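Local structure of putative cell surface hydrolase (Lactobacillus plantarum, 3LP5) at residues Ile205-Ala210 with Val224-Gln229; Ser170-Glu175 with Asn186-Gly191; Ser22-Leu27 with Phe62-Phe67; Ala75-Gln80 with His105-Leu110; Ala5-Val10 with Gln229-Glu234. The protein is of unknown function in detail but has an alpha/beta-hydrolase fold and is probably a cell-surface enzyme that cleaves its substrates with water. One frame throughout, in Å; residues are numbered along the deposited sequence.

How the contacts relate
All five contacts are buried, though in contacts 3 and 5 one touching residue each, Ile24 and Leu232, is partly exposed. None has a direct hydrogen bond across its segments; carbon atoms hold them. Contacts 1, 2, 3 and 5 lay helical segments on one mixed sheet, whereas contact 4 joins two helices. Contacts 1 and 2 use the neighbouring strands 201-206 and 167-172, contacts 3 and 5 the neighbouring strands 62-67 and 7-10, and contacts 1 and 5 helix 217-231 and its end, with Gln229 in common. The chemistry shifts with place: contacts 1 and 5 are purely aliphatic, contact 3 adds an aromatic ring, contact 2 a bridging water, and contact 4 an asparagine beside the probable nucleophile elbow.

Contact 1 of 5, residues Ile205-Ala210 with Val224-Gln229; sequences ITVTGA and VSLIRQ
Leu226 reaches from helix 217-231 to Ile205 near the end of strand 201-206 and Val207 just past it, and so joins this outermost strand of the alpha/beta-hydrolase sheet to the helix that follows it. Followed outward, the leucine meets the other segment by degrees. Its CB is still remote, 5.4 Å from Ile205 CG2. CG, turned anti to the carbonyl carbon (chi1 -66°), comes within 4.6 Å of the same methyl. At the tip, CD1 lies anti to CA (chi2 168°) and thus carries the chain straight on into the cleft between the two beta-branched residues, where it is 3.6 Å from Ile205 CG2 and equally 3.6 Å from Val207 CG2. The second methyl, CD2, turns off beside Ile205, 4.3 Å from its CG2. The leucine runs past both partners in the opposite direction to theirs, each pair overlapping alongside.

Residue types fit their places. Ile205 and Val207 are two apart in an extended chain and therefore face the helix together, while Thr206 between them points away and is partly exposed. Their beta-branching suits extended backbone and puts a methyl close to the main chain, where a long leucine can reach it. Ile171 of the neighbouring strand packs beside both, on the side from which the leucine comes.

Beyond Val207 the chain reverses in a type II beta turn. Gly209 takes the position with positive phi (89°), where a side chain would collide with the carbonyl oxygen of the residue before, and the turn closes through Ala210 N to Val207 O at 3.1 Å.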
# COMPACT_ATOMS: atom_id res chain seq x y z
N ILE A 205 6.34 -3.53 -11.30
CA ILE A 205 5.49 -4.53 -11.96
C ILE A 205 4.47 -3.75 -12.75
O ILE A 205 3.90 -2.81 -12.23
CB ILE A 205 4.75 -5.48 -10.93
CG1 ILE A 205 5.76 -6.25 -10.09
CG2 ILE A 205 3.77 -6.48 -11.66
CD1 ILE A 205 5.22 -6.86 -8.78
N THR A 206 4.21 -4.16 -14.00
CA THR A 206 3.18 -3.53 -14.79
C THR A 206 1.89 -4.33 -14.78
O THR A 206 1.88 -5.55 -14.97
CB THR A 206 3.62 -3.30 -16.28
OG1 THR A 206 4.90 -2.68 -16.28
CG2 THR A 206 2.67 -2.37 -16.98
N VAL A 207 0.78 -3.63 -14.57
CA VAL A 207 -0.55 -4.16 -14.78
C VAL A 207 -1.28 -3.11 -15.60
O VAL A 207 -1.49 -1.97 -15.13
CB VAL A 207 -1.30 -4.40 -13.42
CG1 VAL A 207 -2.76 -4.79 -13.64
CG2 VAL A 207 -0.60 -5.49 -12.66
N THR A 208 -1.76 -3.51 -16.79
CA THR A 208 -2.31 -2.49 -17.66
C THR A 208 -3.65 -2.05 -17.11
O THR A 208 -4.40 -2.88 -16.65
CB THR A 208 -2.40 -2.95 -19.13
OG1 THR A 208 -3.44 -3.92 -19.25
CG2 THR A 208 -1.07 -3.57 -19.58
N GLY A 209 -3.90 -0.74 -17.06
CA GLY A 209 -5.11 -0.23 -16.45
C GLY A 209 -5.05 0.07 -14.97
O GLY A 209 -5.99 0.66 -14.42
N ALA A 210 -3.95 -0.31 -14.30
CA ALA A 210 -3.87 -0.15 -12.83
C ALA A 210 -3.88 1.31 -12.40
O ALA A 210 -4.23 1.60 -11.26
CB ALA A 210 -2.66 -0.90 -12.20
N VAL A 224 -4.79 -9.21 -7.57
CA VAL A 224 -4.95 -10.19 -6.44
C VAL A 224 -3.93 -11.32 -6.61
O VAL A 224 -3.33 -11.75 -5.63
CB VAL A 224 -6.40 -10.76 -6.40
CG1 VAL A 224 -6.54 -12.01 -5.48
CG2 VAL A 224 -7.33 -9.64 -5.92
N SER A 225 -3.66 -11.73 -7.86
CA SER A 225 -2.70 -12.78 -8.08
C SER A 225 -1.29 -12.30 -7.57
O SER A 225 -0.57 -13.04 -6.94
CB SER A 225 -2.62 -13.16 -9.55
OG SER A 225 -1.66 -14.21 -9.73
N LEU A 226 -0.96 -11.04 -7.81
CA LEU A 226 0.37 -10.51 -7.46
C LEU A 226 0.50 -10.29 -5.98
O LEU A 226 1.59 -10.42 -5.40
CB LEU A 226 0.64 -9.20 -8.21
CG LEU A 226 0.76 -9.36 -9.74
CD1 LEU A 226 0.72 -7.98 -10.36
CD2 LEU A 226 2.04 -10.10 -10.18
N ILE A 227 -0.60 -9.87 -5.37
CA ILE A 227 -0.59 -9.63 -3.93
C ILE A 227 -0.30 -10.98 -3.28
O ILE A 227 0.62 -11.09 -2.44
CB ILE A 227 -1.91 -9.05 -3.38
CG1 ILE A 227 -2.12 -7.60 -3.79
CG2 ILE A 227 -2.01 -9.26 -1.86
CD1 ILE A 227 -3.58 -7.12 -3.58
N ARG A 228 -1.03 -11.99 -3.72
CA ARG A 228 -0.77 -13.37 -3.20
C ARG A 228 0.69 -13.87 -3.41
O ARG A 228 1.33 -14.35 -2.47
CB ARG A 228 -1.76 -14.34 -3.79
CG ARG A 228 -3.14 -14.14 -3.22
CD ARG A 228 -4.14 -15.09 -3.90
NE ARG A 228 -3.75 -16.49 -3.66
CZ ARG A 228 -4.05 -17.50 -4.46
NH1 ARG A 228 -4.78 -17.31 -5.55
NH2 ARG A 228 -3.69 -18.73 -4.12
N GLN A 229 1.21 -13.77 -4.62
CA GLN A 229 2.55 -14.21 -4.94
C GLN A 229 3.66 -13.40 -4.24
O GLN A 229 4.63 -13.98 -3.78
CB GLN A 229 2.76 -14.17 -6.45
CG GLN A 229 4.20 -14.49 -6.89
CD GLN A 229 4.26 -14.95 -8.31
OE1 GLN A 229 3.23 -15.34 -8.90
NE2 GLN A 229 5.44 -14.92 -8.89

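Contact 2 of 5, residues Ser170-Glu175 with Asn186-Gly191; sequences SIAGTE and NSVNYG
Ala172 and Val188 form the tight centre of this contact, in which the end of strand 167-172 meets the short helix 185-188. Ala172 CB lies 3.5 Å from Val188 CG1, closer than methyl groups usually come. Val188 holds CG1 anti to its own nitrogen (chi1 -178°), which sends that one branch down onto the strand; the same methyl is 4.2 Å from the carbonyl oxygen of Ile171. Alanine suits the spot because the helix stands so near, with Ala172 CA 6.5 Å from Val188 CA, and valine supplies a short branch that bridges the distance without flexible length.

Toward Ser170 the packing relaxes. Its OG is 4.4 Å from Val188 CG1, and a water links serine and helix: it stands 3.0 Å from Ser170 OG and donates a hydrogen bond of 2.9 Å to Val188 O. That carbonyl also accepts Gly191 N, closing a type I beta turn, so two donors grip it. Glycine fits the end of this turn, since a CB would be crowded by the very same oxygen. At the other end, Glu175 is partly exposed and its CB points away from the helix; its carboxylate accepts Gly209 N and Asn211 N.

In the sheet, strand 167-172 lies between strands 127-134 and 201-206. Its alternation divides the work: Ser170 and Ala172 look toward 186-191, whereas Ile171 points away and packs on Ile205 of one neighbouring strand and on Met132 and Ile134 of the other.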
# COMPACT_ATOMS: atom_id res chain seq x y z
N SER A 170 6.17 -2.12 -6.46
CA SER A 170 5.37 -1.02 -6.94
C SER A 170 4.69 -1.44 -8.26
O SER A 170 5.37 -1.64 -9.27
CB SER A 170 6.24 0.22 -7.14
OG SER A 170 5.47 1.31 -7.72
N ILE A 171 3.37 -1.61 -8.23
CA ILE A 171 2.56 -1.90 -9.44
C ILE A 171 2.16 -0.58 -10.07
O ILE A 171 1.72 0.33 -9.36
CB ILE A 171 1.30 -2.67 -9.07
CG1 ILE A 171 1.69 -4.08 -8.53
CG2 ILE A 171 0.25 -2.71 -10.24
CD1 ILE A 171 0.56 -4.79 -7.73
N ALA A 172 2.36 -0.48 -11.40
CA ALA A 172 1.90 0.65 -12.20
C ALA A 172 1.23 0.16 -13.50
O ALA A 172 1.53 -0.94 -14.02
CB ALA A 172 3.08 1.55 -12.54
N GLY A 173 0.31 0.96 -14.00
CA GLY A 173 -0.16 0.76 -15.37
C GLY A 173 0.65 1.59 -16.34
O GLY A 173 1.69 2.19 -15.99
N THR A 174 0.20 1.65 -17.58
CA THR A 174 0.94 2.46 -18.58
C THR A 174 0.18 3.71 -19.04
O THR A 174 0.63 4.41 -19.91
CB THR A 174 1.48 1.62 -19.75
OG1 THR A 174 0.42 0.80 -20.28
CG2 THR A 174 2.68 0.73 -19.27
N GLU A 175 -0.93 4.00 -18.39
CA GLU A 175 -1.77 5.16 -18.70
C GLU A 175 -1.05 6.46 -18.32
O GLU A 175 -0.55 6.57 -17.21
CB GLU A 175 -3.11 4.99 -17.94
CG GLU A 175 -3.81 3.59 -18.23
CD GLU A 175 -3.11 2.39 -17.55
OE1 GLU A 175 -3.01 2.41 -16.31
OE2 GLU A 175 -2.67 1.43 -18.25
N ASN A 186 4.07 8.64 -15.55
CA ASN A 186 5.27 9.44 -15.19
C ASN A 186 5.34 9.80 -13.72
O ASN A 186 6.42 9.83 -13.14
CB ASN A 186 5.41 10.71 -16.04
CG ASN A 186 5.79 10.40 -17.50
OD1 ASN A 186 6.18 9.29 -17.82
ND2 ASN A 186 5.67 11.37 -18.37
N SER A 187 4.19 10.01 -13.09
CA SER A 187 4.14 10.28 -11.64
C SER A 187 4.38 8.99 -10.79
O SER A 187 5.19 8.98 -9.90
CB SER A 187 2.77 10.92 -11.30
OG SER A 187 2.58 11.02 -9.89
N VAL A 188 3.70 7.89 -11.09
CA VAL A 188 3.93 6.60 -10.38
C VAL A 188 5.40 6.22 -10.47
O VAL A 188 5.95 5.71 -9.51
CB VAL A 188 3.07 5.49 -10.97
CG1 VAL A 188 3.26 4.14 -10.21
CG2 VAL A 188 1.62 5.91 -10.89
N ASN A 189 6.02 6.49 -11.61
CA ASN A 189 7.41 6.12 -11.84
C ASN A 189 8.42 6.86 -10.94
O ASN A 189 9.52 6.38 -10.77
CB ASN A 189 7.76 6.36 -13.31
CG ASN A 189 9.03 5.64 -13.72
OD1 ASN A 189 9.22 4.45 -13.44
ND2 ASN A 189 9.93 6.36 -14.36
N TYR A 190 8.04 7.98 -10.34
CA TYR A 190 8.95 8.68 -9.40
C TYR A 190 9.22 7.85 -8.12
O TYR A 190 10.16 8.10 -7.36
CB TYR A 190 8.38 10.07 -9.03
CG TYR A 190 8.69 11.18 -10.01
CD1 TYR A 190 8.28 11.09 -11.33
CD2 TYR A 190 9.27 12.40 -9.56
CE1 TYR A 190 8.54 12.16 -12.23
CE2 TYR A 190 9.50 13.45 -10.43
CZ TYR A 190 9.14 13.33 -11.76
OH TYR A 190 9.34 14.41 -12.62
N GLY A 191 8.40 6.83 -7.92
CA GLY A 191 8.61 5.81 -6.84
C GLY A 191 10.06 5.31 -6.80
O GLY A 191 10.65 5.20 -5.69
O HOH W 1 7.40 3.35 -8.81

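Contact 3 of 5, residues Ser22-Leu27 with Phe62-Phe67; sequences SLITEL and FIVIGF
Helix 17-30 passes over strand 62-67 with the backbones nearest at Ile24 and Phe62, whose CA atoms are 8.9 Å apart, a spacing wide enough for a layer of side chains. Phe62 and Val64, two apart on the strand, both face the helix. Leu27 makes the closer approach: CG stands anti to the backbone nitrogen (chi1 -179°), and its CD2 lies 3.7 Å from Phe62 CZ and 3.8 Å from Phe62 CE2, approaching the far end of the ring on a slant. One helical turn earlier, Ile24 bends its end inward, so that CD1 comes to 4.2 Å from Val64 CG2, a looser touch.

Phe62 is long enough to span the gap, and its ring also stacks with His35; a sodium ion lies about 6 Å from its side chain. With only CB left in an alanine here, the place of Leu27 would probably become a gap beside Phe62 CE2 and CZ, leaving that end of the ring freer to shift. Since the residues that meet offer one another carbon alone, the helix is probably held to the strand here by shape and the exclusion of water, without a directional bond between them.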
# COMPACT_ATOMS: atom_id res chain seq x y z
N SER A 22 -13.26 -4.35 -3.96
CA SER A 22 -13.23 -5.51 -4.81
C SER A 22 -11.98 -6.34 -4.60
O SER A 22 -12.08 -7.58 -4.51
CB SER A 22 -13.32 -5.12 -6.28
OG SER A 22 -14.62 -4.62 -6.52
N LEU A 23 -10.82 -5.68 -4.49
CA LEU A 23 -9.57 -6.38 -4.20
C LEU A 23 -9.64 -7.18 -2.92
O LEU A 23 -9.19 -8.32 -2.92
CB LEU A 23 -8.35 -5.42 -4.14
CG LEU A 23 -8.04 -4.68 -5.47
CD1 LEU A 23 -6.85 -3.69 -5.30
CD2 LEU A 23 -7.77 -5.70 -6.58
N ILE A 24 -10.13 -6.59 -1.84
CA ILE A 24 -10.21 -7.28 -0.54
C ILE A 24 -11.14 -8.48 -0.58
O ILE A 24 -10.81 -9.57 -0.11
CB ILE A 24 -10.73 -6.35 0.59
CG1 ILE A 24 -9.98 -5.01 0.61
CG2 ILE A 24 -10.72 -7.06 1.98
CD1 ILE A 24 -8.72 -4.99 1.30
N THR A 25 -12.32 -8.29 -1.15
CA THR A 25 -13.25 -9.42 -1.29
C THR A 25 -12.62 -10.57 -2.06
O THR A 25 -12.70 -11.74 -1.66
CB THR A 25 -14.51 -8.97 -2.03
OG1 THR A 25 -15.02 -7.86 -1.34
CG2 THR A 25 -15.56 -10.03 -2.00
N GLU A 26 -12.03 -10.25 -3.19
CA GLU A 26 -11.45 -11.28 -4.02
C GLU A 26 -10.23 -11.90 -3.37
O GLU A 26 -10.07 -13.10 -3.42
CB GLU A 26 -11.15 -10.71 -5.40
CG GLU A 26 -12.29 -11.06 -6.37
CD GLU A 26 -13.70 -10.53 -5.96
OE1 GLU A 26 -14.64 -11.37 -5.77
OE2 GLU A 26 -13.87 -9.26 -5.85
N LEU A 27 -9.38 -11.09 -2.73
CA LEU A 27 -8.23 -11.63 -2.05
C LEU A 27 -8.69 -12.69 -1.00
O LEU A 27 -8.12 -13.80 -0.89
CB LEU A 27 -7.45 -10.48 -1.41
CG LEU A 27 -6.17 -10.82 -0.67
CD1 LEU A 27 -5.20 -11.58 -1.56
CD2 LEU A 27 -5.49 -9.58 0.00
N PHE A 62 -5.96 -9.46 8.13
CA PHE A 62 -5.99 -8.30 7.26
C PHE A 62 -6.52 -7.17 8.11
O PHE A 62 -7.61 -7.28 8.70
CB PHE A 62 -6.97 -8.52 6.10
CG PHE A 62 -6.53 -9.57 5.07
CD1 PHE A 62 -5.21 -10.06 5.03
CD2 PHE A 62 -7.44 -10.03 4.11
CE1 PHE A 62 -4.80 -10.99 4.06
CE2 PHE A 62 -7.05 -11.00 3.15
CZ PHE A 62 -5.73 -11.47 3.13
N ILE A 63 -5.79 -6.08 8.19
CA ILE A 63 -6.31 -4.92 8.89
C ILE A 63 -6.42 -3.73 7.89
O ILE A 63 -5.40 -3.33 7.31
CB ILE A 63 -5.40 -4.61 10.07
CG1 ILE A 63 -5.27 -5.86 10.98
CG2 ILE A 63 -5.96 -3.43 10.86
CD1 ILE A 63 -4.22 -5.61 12.17
N VAL A 64 -7.64 -3.21 7.64
CA VAL A 64 -7.80 -2.07 6.74
C VAL A 64 -7.76 -0.85 7.62
O VAL A 64 -8.47 -0.81 8.64
CB VAL A 64 -9.16 -2.10 6.00
CG1 VAL A 64 -9.39 -0.81 5.08
CG2 VAL A 64 -9.24 -3.36 5.15
N ILE A 65 -6.96 0.13 7.26
CA ILE A 65 -6.95 1.42 7.95
C ILE A 65 -7.27 2.50 6.94
O ILE A 65 -6.46 2.72 6.03
CB ILE A 65 -5.58 1.73 8.63
CG1 ILE A 65 -5.22 0.63 9.63
CG2 ILE A 65 -5.64 3.14 9.32
CD1 ILE A 65 -3.87 0.79 10.24
N GLY A 66 -8.43 3.15 7.08
CA GLY A 66 -8.73 4.31 6.24
C GLY A 66 -9.15 5.50 7.06
O GLY A 66 -9.07 5.51 8.31
N PHE A 67 -9.56 6.54 6.36
CA PHE A 67 -9.73 7.86 7.00
C PHE A 67 -11.05 8.48 6.60
O PHE A 67 -11.38 8.45 5.41
CB PHE A 67 -8.56 8.76 6.58
CG PHE A 67 -7.23 8.08 6.65
CD1 PHE A 67 -6.62 7.84 7.88
CD2 PHE A 67 -6.61 7.60 5.47
CE1 PHE A 67 -5.39 7.17 7.96
CE2 PHE A 67 -5.42 6.93 5.53
CZ PHE A 67 -4.80 6.68 6.79

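Contact 4 of 5, residues Ala75-Gln80 with His105-Leu110; sequences ANIDKQ and HSNGGL
Ile77 is the residue through which helix 74-92 meets the start of helix 107-118, and it divides its branches between two partners. CD1 rests on Asn107, 3.9 Å from Asn107 CB and 4.0 Å from the amide carbon CG, the two side chains crossing at about a right angle. CG2 faces Leu110 more loosely, 4.4 Å from Leu110 CB. With CG1 beside the backbone nitrogen (chi1 -64°), the longer branch is brought over the asparagine while the methyl is left for the leucine one turn on. A beta-branched isoleucine suits this fork, because two arms are needed close to the helix backbone. Ile77 also packs on Ile111, which prolongs the contact along helix 107-118.

The next shell is polar. The ND2 end of the Asn107 amide makes a weak hydrogen bond to Asp72 OD2. Gln80, one turn after Ile77 and buried as well, holds the carbonyl oxygens of Asn69 and Arg71 through its NE2, tying its helix to the loop before it.

Farther out, Gly108 N bonds His105 O at 2.7 Å and Gly109 N bonds Ser106 O at 3.0 Å, beginning the helix directly after strand 99-105. A CB on Gly108 would clash with His105 O, which explains why a glycine suits the position. Ser106 sits in a strained conformation (phi 59°, psi -130°). Together with Gly104 and Gly108 it matches the GxSxG pattern, and this sharp strand-to-helix turn is consistent with the nucleophile elbow of alpha/beta hydrolases.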
# COMPACT_ATOMS: atom_id res chain seq x y z
N ALA A 75 -1.68 18.36 1.44
CA ALA A 75 -2.18 18.79 2.71
C ALA A 75 -2.93 17.63 3.41
O ALA A 75 -2.79 17.45 4.64
CB ALA A 75 -3.03 19.97 2.54
N ASN A 76 -3.73 16.86 2.65
CA ASN A 76 -4.42 15.76 3.22
C ASN A 76 -3.53 14.55 3.51
O ASN A 76 -3.69 13.89 4.54
CB ASN A 76 -5.67 15.41 2.37
CG ASN A 76 -6.64 16.52 2.34
OD1 ASN A 76 -7.03 17.02 1.27
ND2 ASN A 76 -6.99 16.99 3.49
N ILE A 77 -2.58 14.31 2.63
CA ILE A 77 -1.70 13.18 2.76
C ILE A 77 -0.84 13.37 4.02
O ILE A 77 -0.58 12.40 4.75
CB ILE A 77 -0.73 13.06 1.52
CG1 ILE A 77 -1.52 12.78 0.21
CG2 ILE A 77 0.43 12.04 1.78
CD1 ILE A 77 -2.22 11.58 0.25
N ASP A 78 -0.42 14.61 4.29
CA ASP A 78 0.41 14.85 5.51
C ASP A 78 -0.39 14.51 6.78
O ASP A 78 0.16 13.94 7.69
CB ASP A 78 0.96 16.28 5.58
CG ASP A 78 2.12 16.53 4.58
OD1 ASP A 78 2.74 15.58 4.05
OD2 ASP A 78 2.42 17.69 4.31
N LYS A 79 -1.69 14.85 6.81
CA LYS A 79 -2.57 14.43 7.95
C LYS A 79 -2.84 12.94 7.99
O LYS A 79 -2.93 12.38 9.08
CB LYS A 79 -3.94 15.16 7.89
CG LYS A 79 -3.84 16.67 7.97
CD LYS A 79 -5.18 17.33 7.71
CE LYS A 79 -5.02 18.84 7.43
NZ LYS A 79 -6.31 19.56 7.73
N GLN A 80 -3.06 12.32 6.84
CA GLN A 80 -3.33 10.87 6.81
C GLN A 80 -2.16 10.05 7.31
O GLN A 80 -2.35 8.99 7.91
CB GLN A 80 -3.81 10.41 5.41
CG GLN A 80 -5.18 11.09 5.03
CD GLN A 80 -5.29 11.41 3.49
OE1 GLN A 80 -4.36 11.17 2.73
NE2 GLN A 80 -6.45 11.90 3.05
N HIS A 105 -2.97 1.33 -1.56
CA HIS A 105 -3.59 1.50 -2.86
C HIS A 105 -3.69 2.97 -3.17
O HIS A 105 -4.15 3.77 -2.35
CB HIS A 105 -4.99 0.84 -2.90
CG HIS A 105 -5.67 1.00 -4.22
ND1 HIS A 105 -7.00 1.32 -4.34
CD2 HIS A 105 -5.19 0.89 -5.49
CE1 HIS A 105 -7.32 1.42 -5.62
NE2 HIS A 105 -6.24 1.16 -6.35
N SER A 106 -3.24 3.35 -4.36
CA SER A 106 -3.40 4.73 -4.82
C SER A 106 -2.70 5.65 -3.79
O SER A 106 -1.57 5.37 -3.44
CB SER A 106 -4.91 5.04 -5.01
OG SER A 106 -5.15 6.42 -5.28
N ASN A 107 -3.34 6.70 -3.28
CA ASN A 107 -2.69 7.55 -2.25
C ASN A 107 -2.27 6.76 -1.02
O ASN A 107 -1.37 7.16 -0.27
CB ASN A 107 -3.65 8.63 -1.80
CG ASN A 107 -3.87 9.71 -2.86
OD1 ASN A 107 -3.18 9.79 -3.83
ND2 ASN A 107 -4.89 10.52 -2.65
N GLY A 108 -2.89 5.62 -0.78
CA GLY A 108 -2.47 4.78 0.36
C GLY A 108 -0.97 4.46 0.31
O GLY A 108 -0.30 4.34 1.36
N GLY A 109 -0.42 4.34 -0.90
CA GLY A 109 1.02 4.01 -1.02
C GLY A 109 1.90 5.17 -0.54
O GLY A 109 2.96 4.96 0.04
N LEU A 110 1.48 6.41 -0.87
CA LEU A 110 2.15 7.62 -0.37
C LEU A 110 2.01 7.80 1.14
O LEU A 110 2.99 8.18 1.88
CB LEU A 110 1.55 8.89 -1.06
CG LEU A 110 1.28 8.84 -2.56
CD1 LEU A 110 0.98 10.27 -3.12
CD2 LEU A 110 2.48 8.21 -3.26

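Contact 5 of 5, residues Ala5-Val10 with Gln229-Glu234; sequences APVIMV and QYLLAE
While Leu231 and Leu232 turn to Val7, the neighbouring ring of Tyr230 faces elsewhere: Gln229 CG lies 3.7 Å above its plane, displaced toward the rim, and Tyr230 CD2 packs near Ile205 CD1. The ring of Tyr169 meets it with the planes at about 40°. Another flat group, the carboxylate of Glu234, turns back to pair with the guanidinium of Arg228 in a salt bridge.

Val7 itself gives one methyl to each leucine. CG1, anti to the backbone nitrogen (chi1 -177°), points straight at Leu231 and meets its CD2 tip to tip at 3.8 Å. CG2 goes to Leu232, which crosses at about a right angle with its CD2 3.6 Å away. Here strand 7-10, the first in this chain and central in the alpha/beta-hydrolase sheet, lying between strands 62-67 and 99-105, is covered by the end of helix 217-231, so residues more than 200 positions apart become neighbours. A valine fits a strand in mid-sheet, and the longer leucines reach down to it from the helix end.

The helix widens there into a pi-type turn, with Leu232 N probably hydrogen-bonded to Ile227 O. Ala233 then leaves helical angles with positive phi (52°). Leu232 also leans on Leu27, and Leu231 O accepts a hydrogen bond from Arg130 NE.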
# COMPACT_ATOMS: atom_id res chain seq x y z
N ALA A 5 1.55 -11.77 12.25
CA ALA A 5 2.02 -10.70 11.37
C ALA A 5 0.91 -10.23 10.45
O ALA A 5 0.61 -10.86 9.46
CB ALA A 5 3.28 -11.12 10.57
N PRO A 6 0.29 -9.10 10.77
CA PRO A 6 -0.92 -8.68 10.08
C PRO A 6 -0.53 -8.11 8.70
O PRO A 6 0.62 -7.78 8.51
CB PRO A 6 -1.49 -7.63 10.99
CG PRO A 6 -0.28 -7.03 11.71
CD PRO A 6 0.72 -8.15 11.81
N VAL A 7 -1.45 -8.14 7.74
CA VAL A 7 -1.25 -7.42 6.50
C VAL A 7 -2.09 -6.11 6.64
O VAL A 7 -3.34 -6.16 6.64
CB VAL A 7 -1.77 -8.21 5.32
CG1 VAL A 7 -1.46 -7.46 4.00
CG2 VAL A 7 -1.18 -9.58 5.31
N ILE A 8 -1.42 -4.97 6.78
CA ILE A 8 -2.13 -3.68 6.99
C ILE A 8 -2.35 -2.92 5.67
O ILE A 8 -1.42 -2.70 4.95
CB ILE A 8 -1.38 -2.81 8.03
CG1 ILE A 8 -1.15 -3.67 9.30
CG2 ILE A 8 -2.20 -1.54 8.36
CD1 ILE A 8 -0.19 -3.07 10.42
N MET A 9 -3.62 -2.63 5.32
CA MET A 9 -3.97 -2.14 3.98
C MET A 9 -4.58 -0.76 4.10
O MET A 9 -5.47 -0.52 4.95
CB MET A 9 -4.97 -3.07 3.28
CG MET A 9 -4.56 -4.66 3.31
SD MET A 9 -5.92 -5.75 2.70
CE MET A 9 -6.64 -6.13 4.29
N VAL A 10 -4.13 0.16 3.25
CA VAL A 10 -4.53 1.57 3.32
C VAL A 10 -4.94 1.99 1.93
O VAL A 10 -4.15 1.90 0.97
CB VAL A 10 -3.35 2.52 3.75
CG1 VAL A 10 -3.83 4.00 3.75
CG2 VAL A 10 -2.85 2.14 5.16
N GLN A 229 1.21 -13.77 -4.62
CA GLN A 229 2.55 -14.21 -4.94
C GLN A 229 3.66 -13.40 -4.24
O GLN A 229 4.63 -13.98 -3.78
CB GLN A 229 2.76 -14.17 -6.45
CG GLN A 229 4.20 -14.49 -6.89
CD GLN A 229 4.26 -14.95 -8.31
OE1 GLN A 229 3.23 -15.34 -8.90
NE2 GLN A 229 5.44 -14.92 -8.89
N TYR A 230 3.56 -12.07 -4.20
CA TYR A 230 4.70 -11.25 -3.75
C TYR A 230 4.47 -10.65 -2.38
O TYR A 230 5.39 -10.58 -1.60
CB TYR A 230 5.00 -10.11 -4.77
CG TYR A 230 5.58 -10.64 -6.08
CD1 TYR A 230 6.90 -11.13 -6.15
CD2 TYR A 230 4.80 -10.69 -7.23
CE1 TYR A 230 7.40 -11.64 -7.35
CE2 TYR A 230 5.29 -11.21 -8.42
CZ TYR A 230 6.59 -11.66 -8.48
OH TYR A 230 7.06 -12.14 -9.68
N LEU A 231 3.25 -10.23 -2.06
CA LEU A 231 3.04 -9.60 -0.73
C LEU A 231 2.87 -10.67 0.33
O LEU A 231 3.49 -10.59 1.41
CB LEU A 231 1.86 -8.61 -0.68
CG LEU A 231 1.80 -7.81 0.65
CD1 LEU A 231 3.06 -6.94 0.90
CD2 LEU A 231 0.57 -6.98 0.78
N LEU A 232 2.02 -11.65 0.03
CA LEU A 232 1.75 -12.75 0.95
C LEU A 232 2.75 -13.89 0.81
O LEU A 232 2.78 -14.77 1.66
CB LEU A 232 0.32 -13.29 0.76
CG LEU A 232 -0.78 -12.24 0.95
CD1 LEU A 232 -2.21 -12.82 0.74
CD2 LEU A 232 -0.70 -11.56 2.30
N ALA A 233 3.53 -13.90 -0.26
CA ALA A 233 4.51 -14.97 -0.53
C ALA A 233 3.90 -16.39 -0.47
O ALA A 233 4.47 -17.32 0.05
CB ALA A 233 5.76 -14.83 0.37
N GLU A 234 2.72 -16.53 -1.06
CA GLU A 234 2.02 -17.80 -1.09
C GLU A 234 2.62 -18.63 -2.22
O GLU A 234 3.06 -18.09 -3.22
CB GLU A 234 0.58 -17.48 -1.43
CG GLU A 234 -0.38 -18.45 -0.94
CD GLU A 234 -1.81 -17.93 -1.05
OE1 GLU A 234 -2.72 -18.75 -1.29
OE2 GLU A 234 -2.02 -16.71 -0.90